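Local atomic coordinates of putative phosphatase (Bacteroides thetaiotaomicron, PDB entry 3KYA), a protein that is of unknown function but is a putative phosphatase that carries an IPT/TIG domain and binds zinc ions in the crystal. Residues Gly78-Ile82 against Thr92-Ser96; Asp426-Gly431 against Ala441-Asp445. The contacts are given in a common frame with arbitrary orientation. Residue numbers count along the deposited sequence, not the author numbering.

The two contacts lie in different parts of the chain and share no sheet. Contact 1 comes first, pairing the hairpin strands 80-84 and 91-94 at one border of the sheet in the N-terminal IPT/TIG domain. Contact 2 closes much later, among the connections running from helix 422-426 to strand 446-452. Beyond the IPT/TIG domain the chain forms six antiparallel sheets, consistent with a six-bladed beta-propeller; contact 2 lies on the way into the last of them, where strand 105-110 pairs with strand 467-473, which would close the ring. The contact centres are 36 Å apart and their nearest atoms about 22 Å, so they do not touch: contact 1 belongs to the IPT/TIG domain and contact 2 to the probable propeller.

Contact 1: Gly78-Ile82 against Thr92-Ser96; sequences GEIEI and TTTAS. With EDO (1,2-ethanediol), chain E.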
ATOM      1  N   GLY A  78      22.785 -17.968   1.738  1.00 14.92           N
ATOM      2  CA  GLY A  78      22.741 -17.504   0.350  1.00 15.05           C
ATOM      3  C   GLY A  78      23.572 -18.316  -0.626  1.00 15.29           C
ATOM      4  O   GLY A  78      23.699 -17.941  -1.794  1.00 15.60           O
ATOM      5  N   GLU A  79      24.146 -19.421  -0.163  1.00 15.83           N
ATOM      6  CA  GLU A  79      24.943 -20.281  -1.033  0.50 16.32           C
ATOM      7  C   GLU A  79      24.027 -20.942  -2.054  1.00 16.41           C
ATOM      8  O   GLU A  79      22.997 -21.510  -1.689  1.00 16.91           O
ATOM      9  CB  GLU A  79      25.702 -21.336  -0.224  0.50 16.65           C
ATOM     10  CG  GLU A  79      26.746 -20.743   0.708  0.50 17.60           C
ATOM     11  CD  GLU A  79      27.507 -21.794   1.479  0.50 19.05           C
ATOM     12  OE1 GLU A  79      27.111 -22.979   1.426  0.50 20.17           O
ATOM     13  OE2 GLU A  79      28.505 -21.432   2.137  0.50 21.38           O
ATOM     14  N   ILE A  80      24.389 -20.835  -3.331  1.00 15.83           N
ATOM     15  CA  ILE A  80      23.594 -21.398  -4.430  1.00 15.79           C
ATOM     16  C   ILE A  80      24.265 -22.652  -4.957  1.00 16.03           C
ATOM     17  O   ILE A  80      25.411 -22.601  -5.412  1.00 16.07           O
ATOM     18  CB  ILE A  80      23.413 -20.380  -5.566  1.00 15.29           C
ATOM     19  CG1 ILE A  80      22.719 -19.128  -5.036  1.00 15.97           C
ATOM     20  CG2 ILE A  80      22.605 -20.977  -6.698  1.00 15.90           C
ATOM     21  CD1 ILE A  80      22.671 -17.978  -5.995  1.00 13.79           C
ATOM     22  N   GLU A  81      23.564 -23.784  -4.874  1.00 15.74           N
ATOM     23  CA  GLU A  81      24.104 -25.063  -5.316  1.00 16.31           C
ATOM     24  C   GLU A  81      23.113 -25.656  -6.298  1.00 15.93           C
ATOM     25  O   GLU A  81      21.898 -25.617  -6.054  1.00 15.83           O
ATOM     26  CB  GLU A  81      24.345 -25.984  -4.115  1.00 16.86           C
ATOM     27  CG  GLU A  81      24.963 -27.341  -4.433  1.00 19.62           C
ATOM     28  CD  GLU A  81      24.905 -28.308  -3.254  1.00 22.63           C
ATOM     29  OE1 GLU A  81      25.616 -28.096  -2.243  1.00 26.79           O
ATOM     30  OE2 GLU A  81      24.166 -29.306  -3.342  1.00 25.45           O
ATOM     31  N   ILE A  82      23.630 -26.145  -7.424  1.00 15.03           N
ATOM     32  CA  ILE A  82      22.804 -26.726  -8.474  0.50 14.79           C
ATOM     33  C   ILE A  82      23.362 -28.080  -8.862  1.00 14.79           C
ATOM     34  O   ILE A  82      24.583 -28.249  -8.946  1.00 14.44           O
ATOM     35  CB  ILE A  82      22.750 -25.824  -9.729  0.50 14.62           C
ATOM     36  CG1 ILE A  82      22.097 -24.480  -9.407  0.50 14.14           C
ATOM     37  CG2 ILE A  82      21.966 -26.498 -10.859  0.50 14.88           C
ATOM     38  CD1 ILE A  82      21.959 -23.563 -10.614  0.50 13.41           C
ATOM     39  N   THR A  92      27.372 -31.370 -10.145  1.00 18.37           N
ATOM     40  CA  THR A  92      27.033 -30.310  -9.191  1.00 18.43           C
ATOM     41  C   THR A  92      28.047 -29.176  -9.185  1.00 18.37           C
ATOM     42  O   THR A  92      29.232 -29.404  -9.369  1.00 18.25           O
ATOM     43  CB  THR A  92      26.956 -30.865  -7.749  1.00 18.27           C
ATOM     44  OG1 THR A  92      25.964 -31.892  -7.679  1.00 19.99           O
ATOM     45  CG2 THR A  92      26.596 -29.775  -6.751  1.00 18.60           C
ATOM     46  N   THR A  93      27.563 -27.951  -9.001  1.00 18.24           N
ATOM     47  CA  THR A  93      28.434 -26.795  -8.860  1.00 18.25           C
ATOM     48  C   THR A  93      27.833 -25.873  -7.821  1.00 18.21           C
ATOM     49  O   THR A  93      26.641 -25.958  -7.524  1.00 17.47           O
ATOM     50  CB  THR A  93      28.635 -26.020 -10.180  1.00 18.61           C
ATOM     51  OG1 THR A  93      29.730 -25.097 -10.034  1.00 18.68           O
ATOM     52  CG2 THR A  93      27.375 -25.262 -10.579  1.00 18.56           C
ATOM     53  N   THR A  94      28.665 -25.005  -7.259  1.00 18.14           N
ATOM     54  CA  THR A  94      28.216 -24.029  -6.272  1.00 18.40           C
ATOM     55  C   THR A  94      28.679 -22.665  -6.746  1.00 17.89           C
ATOM     56  O   THR A  94      29.838 -22.517  -7.152  1.00 17.56           O
ATOM     57  CB  THR A  94      28.787 -24.324  -4.875  1.00 18.58           C
ATOM     58  OG1 THR A  94      28.330 -25.608  -4.441  1.00 20.75           O
ATOM     59  CG2 THR A  94      28.339 -23.276  -3.852  1.00 19.03           C
ATOM     60  N   ALA A  95      27.783 -21.679  -6.714  1.00 16.42           N
ATOM     61  CA  ALA A  95      28.124 -20.337  -7.165  1.00 16.11           C
ATOM     62  C   ALA A  95      29.238 -19.787  -6.268  1.00 15.91           C
ATOM     63  O   ALA A  95      29.259 -20.049  -5.061  1.00 15.16           O
ATOM     64  CB  ALA A  95      26.925 -19.433  -7.149  1.00 15.83           C
ATOM     65  N   SER A  96      30.157 -19.034  -6.863  1.00 15.93           N
ATOM     66  CA  SER A  96      31.300 -18.507  -6.112  1.00 16.48           C
ATOM     67  C   SER A  96      30.896 -17.388  -5.143  1.00 16.11           C
ATOM     68  O   SER A  96      31.545 -17.228  -4.102  1.00 16.93           O
ATOM     69  CB  SER A  96      32.437 -18.065  -7.062  1.00 16.62           C
ATOM     70  OG  SER A  96      32.069 -16.950  -7.851  1.00 18.48           O
TER
HETATM   71  C1  EDO E   4      21.556 -28.909  -5.287  1.00 38.81           C
HETATM   72  O1  EDO E   4      22.758 -29.664  -5.451  1.00 39.13           O
HETATM   73  C2  EDO E   4      20.361 -29.850  -5.204  1.00 39.42           C
HETATM   74  O2  EDO E   4      20.396 -30.640  -4.015  1.00 39.41           O
HETATM   75  O   HOH W   1      26.885 -19.386  -3.687  1.00 14.27           O
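A water molecule sits in the backbone ladder of this hairpin: where Ile80 and Ala95 face each other, Ala95 N still donates to Ile80 O (2.9 Å), but the return bond runs through the water, which accepts from Ile80 N (2.9 Å) and donates to Ala95 O (2.8 Å). Farther along, the antiparallel strands close directly. Ile82 and Thr93 form a hydrogen-bonded pair, with Ile82 N to Thr93 O and Thr93 N to Ile82 O both 3.0 Å, while Glu81 and Thr94 form the adjoining non-hydrogen-bonded pair. Beta-branched Ile and Thr suit such extended backbone. On one face Ile80 CB meets Ala95 CB at 4.0 Å, and Ile80 and Ile82 pack on Ile20 and Ile36. On the other, Glu81 CG lies 3.7 Å from Thr92 CG2, and Glu81 OE2 accepts from O1 of a 1,2-ethanediol (2.6 Å), probably from the crystallisation liquor. Backbone bonds thus hold the border strand, with a mainly apolar face (Ile80, Ile82, Ala95, with Thr93) turned to the core and a polar face suited to solvent.

Contact 2: Asp426-Gly431 against Ala441-Asp445; sequences DGNQWG and ARFRD
Two irregular segments meet here by salt bridge, backbone hydrogen bond and cation-pi stack, in the connections that lead from helix 422-426, past the short strand 435-436, into strand 446-452 of the last sheet of what is probably a six-bladed beta-propeller. Gly427 leaves the helix with positive phi (81°/7°), easily adopted without a side chain, and the chain turns so that Asp426 OD1 accepts from Asn428 N (3.1 Å), an Asx turn. Asp426 (chi1 p) also receives Arg442 (chi1 m, chi2 t, chi3 m) end-on: Arg442 NH1 to Asp426 OD1 is 2.8 Å and Arg442 NH2 to Asp426 OD2 2.9 Å. Arg442 NH1 donates again to Asn428 O (2.8 Å), and the guanidinium forms a further salt bridge with Asp433. Gly431, almost fully extended (174°/-169°), lies against the guanidinium face; a CB there would be 2.3 Å from Arg442 NE. Gly431 N donates to Phe443 O (2.9 Å), and the nearest CA pairs are Trp430-Arg444 (4.9 Å) and Gly431-Arg442 (4.8 Å). A water accepts from Phe443 N (2.9 Å) and lies 2.9 Å from Gln429 O, linking the segments. With Trp430 at chi1 p, the Arg444 guanidinium lies flat on its indole, planes at 15° and centres 4.2 Å apart, while Phe401 meets Trp430 edge-to-face. An Asp-Gly turn held by an arginine from a following Ala-Arg-Phe sequence is reminiscent of the connections between successive blades of NHL-type beta-propellers.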
ATOM      1  N   ASP A 426      -6.121 -27.547   3.951  1.00 18.32           N
ATOM      2  CA  ASP A 426      -7.211 -28.084   4.744  1.00 17.49           C
ATOM      3  C   ASP A 426      -8.551 -27.329   4.658  1.00 16.56           C
ATOM      4  O   ASP A 426      -9.520 -27.784   5.234  1.00 16.23           O
ATOM      5  CB  ASP A 426      -6.765 -28.281   6.201  1.00 17.71           C
ATOM      6  CG  ASP A 426      -6.397 -26.982   6.902  1.00 17.31           C
ATOM      7  OD1 ASP A 426      -6.724 -25.875   6.400  1.00 16.10           O
ATOM      8  OD2 ASP A 426      -5.774 -27.097   7.982  1.00 14.40           O
ATOM      9  N   GLY A 427      -8.586 -26.206   3.946  1.00 15.98           N
ATOM     10  CA  GLY A 427      -9.826 -25.437   3.750  1.00 16.08           C
ATOM     11  C   GLY A 427     -10.214 -24.519   4.896  1.00 16.05           C
ATOM     12  O   GLY A 427     -11.293 -23.932   4.881  1.00 15.87           O
ATOM     13  N   ASN A 428      -9.334 -24.382   5.887  1.00 15.56           N
ATOM     14  CA  ASN A 428      -9.614 -23.565   7.067  1.00 15.52           C
ATOM     15  C   ASN A 428      -8.788 -22.310   7.089  1.00 15.34           C
ATOM     16  O   ASN A 428      -7.582 -22.367   6.820  1.00 15.38           O
ATOM     17  CB  ASN A 428      -9.271 -24.340   8.343  1.00 15.29           C
ATOM     18  CG  ASN A 428     -10.091 -25.578   8.513  1.00 15.17           C
ATOM     19  OD1 ASN A 428     -11.241 -25.650   8.067  1.00 17.50           O
ATOM     20  ND2 ASN A 428      -9.521 -26.566   9.170  1.00 14.73           N
ATOM     21  N   GLN A 429      -9.406 -21.186   7.447  1.00 14.80           N
ATOM     22  CA  GLN A 429      -8.666 -19.929   7.599  1.00 14.50           C
ATOM     23  C   GLN A 429      -7.911 -19.871   8.950  1.00 14.22           C
ATOM     24  O   GLN A 429      -7.033 -19.021   9.143  1.00 13.88           O
ATOM     25  CB  GLN A 429      -9.597 -18.735   7.484  1.00 14.69           C
ATOM     26  CG  GLN A 429     -10.301 -18.638   6.144  1.00 15.77           C
ATOM     27  CD  GLN A 429      -9.338 -18.494   4.984  1.00 18.05           C
ATOM     28  OE1 GLN A 429      -8.335 -17.781   5.072  1.00 20.41           O
ATOM     29  NE2 GLN A 429      -9.643 -19.166   3.876  1.00 20.12           N
ATOM     30  N   TRP A 430      -8.281 -20.761   9.867  1.00 14.01           N
ATOM     31  CA  TRP A 430      -7.647 -20.875  11.174  1.00 13.95           C
ATOM     32  C   TRP A 430      -6.682 -22.051  11.166  1.00 13.53           C
ATOM     33  O   TRP A 430      -6.790 -22.954  10.335  1.00 13.09           O
ATOM     34  CB  TRP A 430      -8.695 -21.074  12.284  1.00 13.90           C
ATOM     35  CG  TRP A 430      -9.654 -22.227  12.034  1.00 13.73           C
ATOM     36  CD1 TRP A 430     -10.868 -22.146  11.410  1.00 13.70           C
ATOM     37  CD2 TRP A 430      -9.484 -23.606  12.394  1.00 12.91           C
ATOM     38  NE1 TRP A 430     -11.457 -23.379  11.357  1.00 14.01           N
ATOM     39  CE2 TRP A 430     -10.630 -24.299  11.941  1.00 14.53           C
ATOM     40  CE3 TRP A 430      -8.475 -24.326  13.044  1.00 14.39           C
ATOM     41  CZ2 TRP A 430     -10.806 -25.668  12.132  1.00 14.73           C
ATOM     42  CZ3 TRP A 430      -8.650 -25.695  13.234  1.00 14.33           C
ATOM     43  CH2 TRP A 430      -9.804 -26.350  12.784  1.00 14.64           C
ATOM     44  N   GLY A 431      -5.738 -22.025  12.095  1.00 13.05           N
ATOM     45  CA  GLY A 431      -4.740 -23.079  12.214  1.00 12.50           C
ATOM     46  C   GLY A 431      -3.678 -22.766  13.260  1.00 12.69           C
ATOM     47  O   GLY A 431      -3.819 -21.821  14.060  1.00 11.23           O
ATOM     48  N   ALA A 441       1.729 -18.893   8.015  1.00 11.84           N
ATOM     49  CA  ALA A 441       1.271 -18.741   9.405  1.00 11.51           C
ATOM     50  C   ALA A 441      -0.260 -18.642   9.583  1.00 11.50           C
ATOM     51  O   ALA A 441      -0.955 -17.976   8.793  1.00 10.72           O
ATOM     52  CB  ALA A 441       1.941 -17.524  10.049  1.00 11.25           C
ATOM     53  N   ARG A 442      -0.758 -19.309  10.626  1.00 11.59           N
ATOM     54  CA  ARG A 442      -2.179 -19.248  10.993  1.00 12.05           C
ATOM     55  C   ARG A 442      -2.350 -19.204  12.494  1.00 12.56           C
ATOM     56  O   ARG A 442      -1.486 -19.672  13.232  1.00 12.61           O
ATOM     57  CB  ARG A 442      -2.957 -20.438  10.443  1.00 12.09           C
ATOM     58  CG  ARG A 442      -3.085 -20.416   8.936  1.00 12.15           C
ATOM     59  CD  ARG A 442      -4.022 -21.483   8.420  1.00 12.06           C
ATOM     60  NE  ARG A 442      -3.547 -22.837   8.650  1.00 11.98           N
ATOM     61  CZ  ARG A 442      -4.190 -23.931   8.245  1.00 13.74           C
ATOM     62  NH1 ARG A 442      -5.364 -23.825   7.629  1.00 12.84           N
ATOM     63  NH2 ARG A 442      -3.677 -25.137   8.466  1.00 14.58           N
ATOM     64  N   PHE A 443      -3.479 -18.636  12.915  1.00 12.69           N
ATOM     65  CA  PHE A 443      -3.877 -18.561  14.311  1.00 12.57           C
ATOM     66  C   PHE A 443      -5.284 -19.131  14.426  1.00 12.92           C
ATOM     67  O   PHE A 443      -5.928 -19.422  13.403  1.00 12.22           O
ATOM     68  CB  PHE A 443      -3.945 -17.105  14.799  1.00 12.77           C
ATOM     69  CG  PHE A 443      -2.650 -16.312  14.673  1.00 12.14           C
ATOM     70  CD1 PHE A 443      -1.717 -16.299  15.702  1.00 13.53           C
ATOM     71  CD2 PHE A 443      -2.412 -15.501  13.560  1.00 12.87           C
ATOM     72  CE1 PHE A 443      -0.529 -15.550  15.590  1.00 14.07           C
ATOM     73  CE2 PHE A 443      -1.262 -14.743  13.458  1.00 13.11           C
ATOM     74  CZ  PHE A 443      -0.310 -14.772  14.470  1.00 13.20           C
ATOM     75  N   ARG A 444      -5.748 -19.341  15.659  1.00 12.54           N
ATOM     76  CA  ARG A 444      -7.162 -19.642  15.907  1.00 12.70           C
ATOM     77  C   ARG A 444      -7.667 -18.331  16.529  1.00 12.91           C
ATOM     78  O   ARG A 444      -7.096 -17.269  16.235  1.00 12.36           O
ATOM     79  CB  ARG A 444      -7.361 -20.898  16.763  1.00 13.02           C
ATOM     80  CG  ARG A 444      -6.741 -22.147  16.114  1.00 13.50           C
ATOM     81  CD  ARG A 444      -7.138 -23.444  16.763  1.00 14.10           C
ATOM     82  NE  ARG A 444      -8.552 -23.728  16.536  1.00 13.94           N
ATOM     83  CZ  ARG A 444      -9.131 -24.904  16.729  1.00 17.48           C
ATOM     84  NH1 ARG A 444      -8.430 -25.943  17.165  1.00 19.11           N
ATOM     85  NH2 ARG A 444     -10.422 -25.036  16.482  1.00 18.34           N
ATOM     86  N   ASP A 445      -8.723 -18.349  17.344  1.00 12.59           N
ATOM     87  CA  ASP A 445      -9.227 -17.084  17.928  1.00 12.98           C
ATOM     88  C   ASP A 445      -8.117 -16.332  18.698  1.00 12.74           C
ATOM     89  O   ASP A 445      -7.537 -16.875  19.638  1.00 14.18           O
ATOM     90  CB  ASP A 445     -10.413 -17.326  18.865  1.00 12.93           C
ATOM     91  CG  ASP A 445     -11.555 -18.088  18.209  1.00 14.69           C
ATOM     92  OD1 ASP A 445     -11.305 -19.149  17.562  1.00 12.82           O
ATOM     93  OD2 ASP A 445     -12.712 -17.639  18.392  1.00 17.93           O
TER
HETATM   94  O   HOH W   2      -5.059 -17.681  10.740  1.00  9.61           O